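Local coordinates for protein UDP-N-acetylglucosamine 2-epimerase (PDB 3OT5) that probably interconverts UDP-N-acetylglucosamine and UDP-N-acetylmannosamine by inverting the configuration at C2 of the sugar, using two Rossmann-like domains, at residues K29-F34 with N107-A112; E76-K81 with K206-K211; P115-V120 with S390-T395. One frame throughout, in Å; residues are numbered along the deposited sequence.

Contact 1: residues K29-F34 with N107-A112; sequences KVMSIF and NEVIAA
Met31 reaches from the strand to the helix and lays the end of its thioether across two successive side chains, Val109 and Ile110. The methyl carbon CE of Met31 rests on CG1 of Val109 at 3.9 Å, while the sulfur SD of Met31 lies 3.9 Å from CG1 of Ile110. SD of Met31 is also 4.1 Å from CG1 of Val109, and that branch therefore meets both the sulfur and the methyl. The chain of Met31 runs straight out from the strand, with CG anti to the backbone N (chi1 178°) and chi2 extended as well. It bends only at the last torsion, chi3 -64°, which turns CE aside onto the valine. No hydrogen bond joins the two segments. All three touching residues are buried, and the contact is entirely apolar. The two segments bury 129 Å² between them, summed over both sides, and the closest CA atoms, those of Met31 and Ile110, are 8.3 Å from each other. Val62 of the neighbouring strand and Pro115 also touch Met31, and Val118 packs against Ile110. At the margin Lys29 forms a salt bridge through NZ to Glu113, just past the helical segment. A helix laid on one face of a parallel sheet, here helix 95-113 against the inner strand 28-34, is the layering of an alpha/beta/alpha sandwich with a Rossmann-like fold.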
loop_
_atom_site.group_PDB
_atom_site.type_symbol
_atom_site.label_atom_id
_atom_site.label_comp_id
_atom_site.label_asym_id
_atom_site.label_seq_id
_atom_site.Cartn_x
_atom_site.Cartn_y
_atom_site.Cartn_z
ATOM N N LYS A 29 14.767 21.214 -4.915
ATOM C CA LYS A 29 13.852 21.298 -3.793
ATOM C C LYS A 29 12.602 20.511 -4.112
ATOM O O LYS A 29 11.853 20.875 -4.998
ATOM C CB LYS A 29 13.521 22.752 -3.440
ATOM C CG LYS A 29 12.622 22.872 -2.207
ATOM C CD LYS A 29 12.521 24.309 -1.730
ATOM C CE LYS A 29 11.814 24.398 -0.391
ATOM N NZ LYS A 29 11.754 25.789 0.117
ATOM N N VAL A 30 12.410 19.414 -3.392
ATOM C CA VAL A 30 11.262 18.532 -3.581
ATOM C C VAL A 30 10.281 18.672 -2.428
ATOM O O VAL A 30 10.645 18.509 -1.263
ATOM C CB VAL A 30 11.668 17.074 -3.623
ATOM C CG1 VAL A 30 10.423 16.189 -3.856
ATOM C CG2 VAL A 30 12.720 16.828 -4.693
ATOM N N MET A 31 9.041 18.973 -2.769
ATOM C CA MET A 31 7.981 19.123 -1.807
ATOM C C MET A 31 7.109 17.897 -1.912
ATOM O O MET A 31 6.491 17.678 -2.933
ATOM C CB MET A 31 7.158 20.378 -2.110
ATOM C CG MET A 31 6.001 20.566 -1.181
ATOM S SD MET A 31 5.082 22.065 -1.504
ATOM C CE MET A 31 6.330 23.300 -1.140
ATOM N N SER A 32 7.073 17.101 -0.850
ATOM C CA SER A 32 6.273 15.883 -0.817
ATOM C C SER A 32 5.029 16.144 -0.013
ATOM O O SER A 32 5.097 16.561 1.148
ATOM C CB SER A 32 7.071 14.734 -0.219
ATOM O OG SER A 32 8.200 14.471 -1.038
ATOM N N ILE A 33 3.886 15.913 -0.637
ATOM C CA ILE A 33 2.627 16.155 0.012
ATOM C C ILE A 33 1.909 14.869 0.351
ATOM O O ILE A 33 1.746 13.995 -0.503
ATOM C CB ILE A 33 1.688 16.952 -0.911
ATOM C CG1 ILE A 33 2.360 18.237 -1.383
ATOM C CG2 ILE A 33 0.381 17.268 -0.196
ATOM C CD1 ILE A 33 1.514 19.038 -2.327
ATOM N N PHE A 34 1.513 14.730 1.606
ATOM C CA PHE A 34 0.701 13.581 2.002
ATOM C C PHE A 34 -0.379 13.993 3.000
ATOM O O PHE A 34 -0.162 14.833 3.877
ATOM C CB PHE A 34 1.508 12.326 2.393
ATOM C CG PHE A 34 2.726 12.581 3.230
ATOM C CD1 PHE A 34 2.663 12.556 4.600
ATOM C CD2 PHE A 34 3.960 12.754 2.621
ATOM C CE1 PHE A 34 3.796 12.741 5.355
ATOM C CE2 PHE A 34 5.092 12.938 3.359
ATOM C CZ PHE A 34 5.014 12.935 4.735
ATOM N N ASN A 107 -1.641 26.005 -2.909
ATOM C CA ASN A 107 -1.258 27.100 -3.790
ATOM C C ASN A 107 -0.345 28.059 -3.026
ATOM O O ASN A 107 0.736 28.421 -3.487
ATOM C CB ASN A 107 -2.485 27.872 -4.252
ATOM C CG ASN A 107 -2.147 28.948 -5.252
ATOM O OD1 ASN A 107 -1.762 28.656 -6.376
ATOM N ND2 ASN A 107 -2.349 30.202 -4.868
ATOM N N GLU A 108 -0.782 28.445 -1.835
ATOM C CA GLU A 108 -0.038 29.381 -0.992
ATOM C C GLU A 108 1.292 28.791 -0.527
ATOM O O GLU A 108 2.312 29.465 -0.549
ATOM C CB GLU A 108 -0.891 29.785 0.206
ATOM C CG GLU A 108 -0.281 30.867 1.093
ATOM C CD GLU A 108 -1.202 31.285 2.225
ATOM O OE1 GLU A 108 -2.312 30.719 2.337
ATOM O OE2 GLU A 108 -0.824 32.187 3.000
ATOM N N VAL A 109 1.288 27.523 -0.119
ATOM C CA VAL A 109 2.522 26.893 0.342
ATOM C C VAL A 109 3.547 26.825 -0.782
ATOM O O VAL A 109 4.720 27.134 -0.570
ATOM C CB VAL A 109 2.267 25.489 0.935
ATOM C CG1 VAL A 109 3.586 24.780 1.232
ATOM C CG2 VAL A 109 1.432 25.609 2.191
ATOM N N ILE A 110 3.099 26.438 -1.977
ATOM C CA ILE A 110 3.986 26.331 -3.129
ATOM C C ILE A 110 4.533 27.696 -3.552
ATOM O O ILE A 110 5.733 27.843 -3.785
ATOM C CB ILE A 110 3.284 25.660 -4.306
ATOM C CG1 ILE A 110 2.987 24.193 -3.964
ATOM C CG2 ILE A 110 4.145 25.732 -5.540
ATOM C CD1 ILE A 110 2.160 23.481 -4.979
ATOM N N ALA A 111 3.658 28.691 -3.632
ATOM C CA ALA A 111 4.057 30.048 -4.017
ATOM C C ALA A 111 5.188 30.574 -3.141
ATOM O O ALA A 111 6.126 31.195 -3.641
ATOM C CB ALA A 111 2.855 31.010 -3.952
ATOM N N ALA A 112 5.087 30.316 -1.838
ATOM C CA ALA A 112 6.079 30.767 -0.872
ATOM C C ALA A 112 7.367 29.925 -0.894
ATOM O O ALA A 112 8.461 30.468 -1.048
ATOM C CB ALA A 112 5.475 30.764 0.527
#

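Contact 2: residues E76-K81 with K206-K211; sequences EIFDIK and KTTVQK
Thr207 sets its methyl group over the face of the Phe78 ring, a CH-pi contact in which CG2 of Thr207 lies 3.9 Å from the ring centroid and only 10° off the ring normal. CB of the same threonine stays above that face, 3.6 Å from Phe78 CE1. In Thr207, OG1 lies anti to the carbonyl carbon, beside the backbone N (chi1 -56°), and CG2 takes the position opposite N; the methyl thus sits over the middle of the ring, whereas the hydroxyl lies toward CE1 and CD1.

Van der Waals packing completes the interface. CG2 of Ile77 meets CG2 of Thr207 at 3.7 Å, the two side chains passing in opposite directions. Obliquely to the Phe78 ring, Thr208 brings CG2 to 4.0 Å from CE2.

No hydrogen bond crosses between the segments. The hydroxyl of Thr208 is instead hydrogen-bonded to ND1 of His296. Asp79, with positive phi, is the C-prime residue of the Schellman motif closing helix 72-77.

Phe78 and Thr207 both touch Leu48 of helix 37-51, in the N-terminal domain, and Ile77 packs on Ile293 of helix 292-301, in the second; the ends of helices 72-77 and 200-208 thus meet at the junction of the two Rossmann-like domains.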
loop_
_atom_site.group_PDB
_atom_site.type_symbol
_atom_site.label_atom_id
_atom_site.label_comp_id
_atom_site.label_asym_id
_atom_site.label_seq_id
_atom_site.Cartn_x
_atom_site.Cartn_y
_atom_site.Cartn_z
ATOM N N GLU A 76 7.136 9.554 13.058
ATOM C CA GLU A 76 8.086 9.281 14.121
ATOM C C GLU A 76 8.905 8.027 13.778
ATOM O O GLU A 76 10.104 7.975 14.032
ATOM C CB GLU A 76 7.358 9.112 15.454
ATOM C CG GLU A 76 8.282 8.995 16.653
ATOM C CD GLU A 76 7.527 8.898 17.957
ATOM O OE1 GLU A 76 6.290 8.721 17.916
ATOM O OE2 GLU A 76 8.168 8.999 19.023
ATOM N N ILE A 77 8.257 7.028 13.186
ATOM C CA ILE A 77 8.944 5.795 12.788
ATOM C C ILE A 77 10.025 6.078 11.743
ATOM O O ILE A 77 11.143 5.575 11.840
ATOM C CB ILE A 77 7.960 4.763 12.237
ATOM C CG1 ILE A 77 6.979 4.361 13.333
ATOM C CG2 ILE A 77 8.694 3.530 11.744
ATOM C CD1 ILE A 77 7.532 3.371 14.295
ATOM N N PHE A 78 9.679 6.897 10.756
ATOM C CA PHE A 78 10.606 7.273 9.687
ATOM C C PHE A 78 11.472 8.480 10.075
ATOM O O PHE A 78 12.311 8.923 9.289
ATOM C CB PHE A 78 9.826 7.566 8.394
ATOM C CG PHE A 78 9.227 6.342 7.753
ATOM C CD1 PHE A 78 9.847 5.742 6.664
ATOM C CD2 PHE A 78 8.056 5.779 8.241
ATOM C CE1 PHE A 78 9.307 4.611 6.070
ATOM C CE2 PHE A 78 7.508 4.648 7.650
ATOM C CZ PHE A 78 8.137 4.061 6.565
ATOM N N ASP A 79 11.275 8.995 11.290
ATOM C CA ASP A 79 12.015 10.153 11.784
ATOM C C ASP A 79 11.927 11.277 10.751
ATOM O O ASP A 79 12.931 11.725 10.200
ATOM C CB ASP A 79 13.471 9.782 12.079
ATOM C CG ASP A 79 14.212 10.873 12.819
ATOM O OD1 ASP A 79 13.629 11.955 13.033
ATOM O OD2 ASP A 79 15.380 10.642 13.200
ATOM N N ILE A 80 10.700 11.699 10.487
ATOM C CA ILE A 80 10.406 12.738 9.517
ATOM C C ILE A 80 9.741 13.915 10.186
ATOM O O ILE A 80 8.626 13.810 10.686
ATOM C CB ILE A 80 9.449 12.224 8.421
ATOM C CG1 ILE A 80 10.162 11.220 7.519
ATOM C CG2 ILE A 80 8.944 13.372 7.569
ATOM C CD1 ILE A 80 9.288 10.664 6.404
ATOM N N LYS A 81 10.438 15.038 10.202
ATOM C CA LYS A 81 9.903 16.239 10.783
ATOM C C LYS A 81 9.146 16.902 9.646
ATOM O O LYS A 81 9.752 17.231 8.634
ATOM C CB LYS A 81 11.036 17.157 11.241
ATOM C CG LYS A 81 12.102 16.504 12.128
ATOM C CD LYS A 81 11.565 16.014 13.460
ATOM C CE LYS A 81 12.707 15.457 14.314
ATOM N NZ LYS A 81 12.271 14.996 15.664
ATOM N N LYS A 206 11.011 -1.859 5.005
ATOM C CA LYS A 206 12.373 -1.847 5.525
ATOM C C LYS A 206 12.415 -1.056 6.831
ATOM O O LYS A 206 13.244 -1.317 7.688
ATOM C CB LYS A 206 13.357 -1.273 4.495
ATOM C CG LYS A 206 13.454 -2.082 3.190
ATOM C CD LYS A 206 14.457 -1.484 2.198
ATOM C CE LYS A 206 14.049 -0.077 1.744
ATOM N NZ LYS A 206 14.972 0.475 0.719
ATOM N N THR A 207 11.488 -0.119 7.003
ATOM C CA THR A 207 11.458 0.696 8.213
ATOM C C THR A 207 10.384 0.290 9.223
ATOM O O THR A 207 10.606 0.356 10.418
ATOM C CB THR A 207 11.229 2.190 7.869
ATOM O OG1 THR A 207 12.230 2.638 6.954
ATOM C CG2 THR A 207 11.269 3.051 9.136
ATOM N N THR A 208 9.215 -0.104 8.748
ATOM C CA THR A 208 8.107 -0.473 9.654
ATOM C C THR A 208 8.327 -1.811 10.357
ATOM O O THR A 208 7.882 -2.002 11.496
ATOM C CB THR A 208 6.786 -0.524 8.891
ATOM O OG1 THR A 208 6.894 -1.490 7.854
ATOM C CG2 THR A 208 6.461 0.836 8.276
ATOM N N VAL A 209 8.995 -2.736 9.670
ATOM C CA VAL A 209 9.313 -4.044 10.235
ATOM C C VAL A 209 10.505 -3.868 11.151
ATOM O O VAL A 209 11.593 -3.485 10.705
ATOM C CB VAL A 209 9.679 -5.074 9.160
ATOM C CG1 VAL A 209 10.101 -6.382 9.819
ATOM C CG2 VAL A 209 8.506 -5.288 8.214
ATOM N N GLN A 210 10.296 -4.149 12.431
ATOM C CA GLN A 210 11.325 -3.982 13.435
ATOM C C GLN A 210 12.274 -5.163 13.527
ATOM O O GLN A 210 11.890 -6.303 13.292
ATOM C CB GLN A 210 10.679 -3.787 14.801
ATOM C CG GLN A 210 9.744 -2.594 14.909
ATOM C CD GLN A 210 9.211 -2.419 16.325
ATOM O OE1 GLN A 210 9.388 -3.289 17.178
ATOM N NE2 GLN A 210 8.571 -1.287 16.582
ATOM N N LYS A 211 13.514 -4.861 13.902
ATOM C CA LYS A 211 14.571 -5.852 14.088
ATOM C C LYS A 211 14.035 -7.021 14.918
ATOM O O LYS A 211 14.050 -8.172 14.478
ATOM C CB LYS A 211 15.748 -5.183 14.813
ATOM C CG LYS A 211 16.986 -6.032 15.060
ATOM C CD LYS A 211 17.939 -5.270 15.996
ATOM C CE LYS A 211 19.269 -5.977 16.241
ATOM N NZ LYS A 211 20.169 -5.957 15.050
#

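Contact 3: residues P115-V120 with S390-T395; sequences PDIVLV and SHFEET
Phe392 pushes the far end of its ring against Asp116, the last loop residue before strand 117-121, and Ile117, the first of the strand. Its CZ lies 3.8 Å from the carbonyl O of Asp116, which sits at the ring edge, near the ring plane. CB of Asp116 is 4.0 Å from the same CZ and equally close to CE1, while CB of Ile117 approaches CZ obliquely at 4.2 Å. CG of Phe392 lies anti to the carbonyl carbon (chi1 -69°), which aims the ring at these two residues. The aspartate thus offers its methylene and carbonyl to the ring, while its OD2 accepts a hydrogen bond from the backbone N of Lys29 in the adjacent strand. Phe392 belongs to the last turn of helix 380-392, and strand 117-121 is an inner strand of the N-terminal parallel sheet. The contact therefore brings the final helix back onto the Rossmann-like domain that begins the chain, consistent with the GT-B-like two-domain fold of this epimerase family. Within the helix, His391 covers one face of the Phe392 ring, its CD2 standing 3.8 Å above the ring plane over the centre, while Phe392 CD2 lies at the edge of the imidazole, in its plane. Ile28 and Met140, from the strands flanking 117-121, also touch Phe392. Beyond the helix the chain turns at Glu394, which has positive phi, and Ser390 OG makes a weak 3.4 Å hydrogen bond to the carbonyl O of Thr395.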
loop_
_atom_site.group_PDB
_atom_site.type_symbol
_atom_site.label_atom_id
_atom_site.label_comp_id
_atom_site.label_asym_id
_atom_site.label_seq_id
_atom_site.Cartn_x
_atom_site.Cartn_y
_atom_site.Cartn_z
ATOM N N PRO A 115 9.209 25.322 -4.560
ATOM C CA PRO A 115 9.929 24.107 -4.838
ATOM C C PRO A 115 10.086 23.881 -6.325
ATOM O O PRO A 115 9.309 24.398 -7.133
ATOM C CB PRO A 115 9.010 23.026 -4.277
ATOM C CG PRO A 115 7.644 23.605 -4.411
ATOM C CD PRO A 115 7.855 25.046 -4.050
ATOM N N ASP A 116 11.093 23.094 -6.673
ATOM C CA ASP A 116 11.342 22.735 -8.053
ATOM C C ASP A 116 10.365 21.663 -8.493
ATOM O O ASP A 116 10.021 21.563 -9.663
ATOM C CB ASP A 116 12.750 22.219 -8.176
ATOM C CG ASP A 116 13.754 23.269 -7.839
ATOM O OD1 ASP A 116 13.515 24.434 -8.210
ATOM O OD2 ASP A 116 14.773 22.946 -7.218
ATOM N N ILE A 117 9.910 20.851 -7.552
ATOM C CA ILE A 117 8.999 19.791 -7.902
ATOM C C ILE A 117 8.172 19.416 -6.719
ATOM O O ILE A 117 8.640 19.414 -5.585
ATOM C CB ILE A 117 9.751 18.564 -8.450
ATOM C CG1 ILE A 117 8.771 17.469 -8.894
ATOM C CG2 ILE A 117 10.725 18.006 -7.406
ATOM C CD1 ILE A 117 9.461 16.295 -9.553
ATOM N N VAL A 118 6.919 19.110 -6.997
ATOM C CA VAL A 118 5.991 18.710 -5.974
ATOM C C VAL A 118 5.601 17.283 -6.274
ATOM O O VAL A 118 5.318 16.945 -7.438
ATOM C CB VAL A 118 4.750 19.586 -5.970
ATOM C CG1 VAL A 118 3.790 19.136 -4.850
ATOM C CG2 VAL A 118 5.146 21.031 -5.771
ATOM N N LEU A 119 5.604 16.443 -5.238
ATOM C CA LEU A 119 5.238 15.047 -5.405
ATOM C C LEU A 119 3.950 14.777 -4.679
ATOM O O LEU A 119 3.830 15.042 -3.472
ATOM C CB LEU A 119 6.321 14.098 -4.894
ATOM C CG LEU A 119 7.698 14.262 -5.525
ATOM C CD1 LEU A 119 8.700 13.335 -4.840
ATOM C CD2 LEU A 119 7.627 14.020 -7.031
ATOM N N VAL A 120 2.975 14.279 -5.437
ATOM C CA VAL A 120 1.675 13.921 -4.899
ATOM C C VAL A 120 1.569 12.422 -5.102
ATOM O O VAL A 120 2.212 11.828 -6.008
ATOM C CB VAL A 120 0.526 14.694 -5.572
ATOM C CG1 VAL A 120 0.717 16.257 -5.362
ATOM C CG2 VAL A 120 0.450 14.364 -7.031
ATOM N N SER A 390 17.604 12.540 -12.920
ATOM C CA SER A 390 17.714 12.420 -14.377
ATOM C C SER A 390 17.174 13.631 -15.114
ATOM O O SER A 390 17.732 14.047 -16.109
ATOM C CB SER A 390 16.942 11.191 -14.864
ATOM O OG SER A 390 16.887 11.193 -16.281
ATOM N N HIS A 391 16.065 14.174 -14.635
ATOM C CA HIS A 391 15.454 15.330 -15.263
ATOM C C HIS A 391 16.204 16.619 -14.950
ATOM O O HIS A 391 16.533 17.370 -15.850
ATOM C CB HIS A 391 13.990 15.462 -14.828
ATOM C CG HIS A 391 13.322 16.698 -15.337
ATOM N ND1 HIS A 391 12.694 16.754 -16.562
ATOM C CD2 HIS A 391 13.189 17.930 -14.788
ATOM C CE1 HIS A 391 12.210 17.970 -16.752
ATOM N NE2 HIS A 391 12.501 18.704 -15.693
ATOM N N PHE A 392 16.506 16.860 -13.680
ATOM C CA PHE A 392 17.175 18.109 -13.294
ATOM C C PHE A 392 18.673 18.216 -13.538
ATOM O O PHE A 392 19.157 19.289 -13.873
ATOM C CB PHE A 392 16.887 18.436 -11.834
ATOM C CG PHE A 392 15.469 18.810 -11.581
ATOM C CD1 PHE A 392 15.027 20.093 -11.862
ATOM C CD2 PHE A 392 14.574 17.893 -11.057
ATOM C CE1 PHE A 392 13.713 20.449 -11.634
ATOM C CE2 PHE A 392 13.255 18.246 -10.814
ATOM C CZ PHE A 392 12.821 19.515 -11.107
ATOM N N GLU A 393 19.403 17.129 -13.353
ATOM C CA GLU A 393 20.844 17.152 -13.538
ATOM C C GLU A 393 21.224 16.423 -14.819
ATOM O O GLU A 393 22.401 16.313 -15.165
ATOM C CB GLU A 393 21.518 16.544 -12.302
ATOM C CG GLU A 393 21.208 17.347 -11.029
ATOM C CD GLU A 393 21.794 16.752 -9.755
ATOM O OE1 GLU A 393 22.211 15.569 -9.770
ATOM O OE2 GLU A 393 21.811 17.470 -8.726
ATOM N N GLU A 394 20.203 15.944 -15.525
ATOM C CA GLU A 394 20.375 15.225 -16.785
ATOM C C GLU A 394 21.419 14.112 -16.694
ATOM O O GLU A 394 22.272 13.954 -17.574
ATOM C CB GLU A 394 20.665 16.211 -17.914
ATOM C CG GLU A 394 19.515 17.201 -18.116
ATOM C CD GLU A 394 19.759 18.167 -19.249
ATOM O OE1 GLU A 394 18.858 18.987 -19.535
ATOM O OE2 GLU A 394 20.849 18.105 -19.859
ATOM N N THR A 395 21.333 13.351 -15.606
ATOM C CA THR A 395 22.213 12.217 -15.369
ATOM C C THR A 395 21.470 10.968 -15.837
ATOM O O THR A 395 20.278 11.021 -16.115
ATOM C CB THR A 395 22.639 12.109 -13.884
ATOM O OG1 THR A 395 21.481 12.017 -13.042
ATOM C CG2 THR A 395 23.463 13.333 -13.480
#

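Overall arrangement
From the N terminus, strand 28-34 comes first, and contact 1 closes a loop of 72 residues when helix 95-113 packs on it. Segment 76-81 lies inside that loop but finds its partner at 206-211, so contacts 1 and 2 cross. Contact 3 opens at 115-120, after contact 1 has closed, and spans 269 residues to the final helix; it crosses contact 2 as well. Contacts 1 and 3 share the N-terminal sheet: strands 28-34 and 117-121 are neighbours, with probable hydrogen bonds from Met31 to Ile117 and Leu119. Contact 2 does not touch contact 1, though their nearest atoms are about 5 Å apart; it ties the N-terminal domain to helix 200-208, beside the second domain.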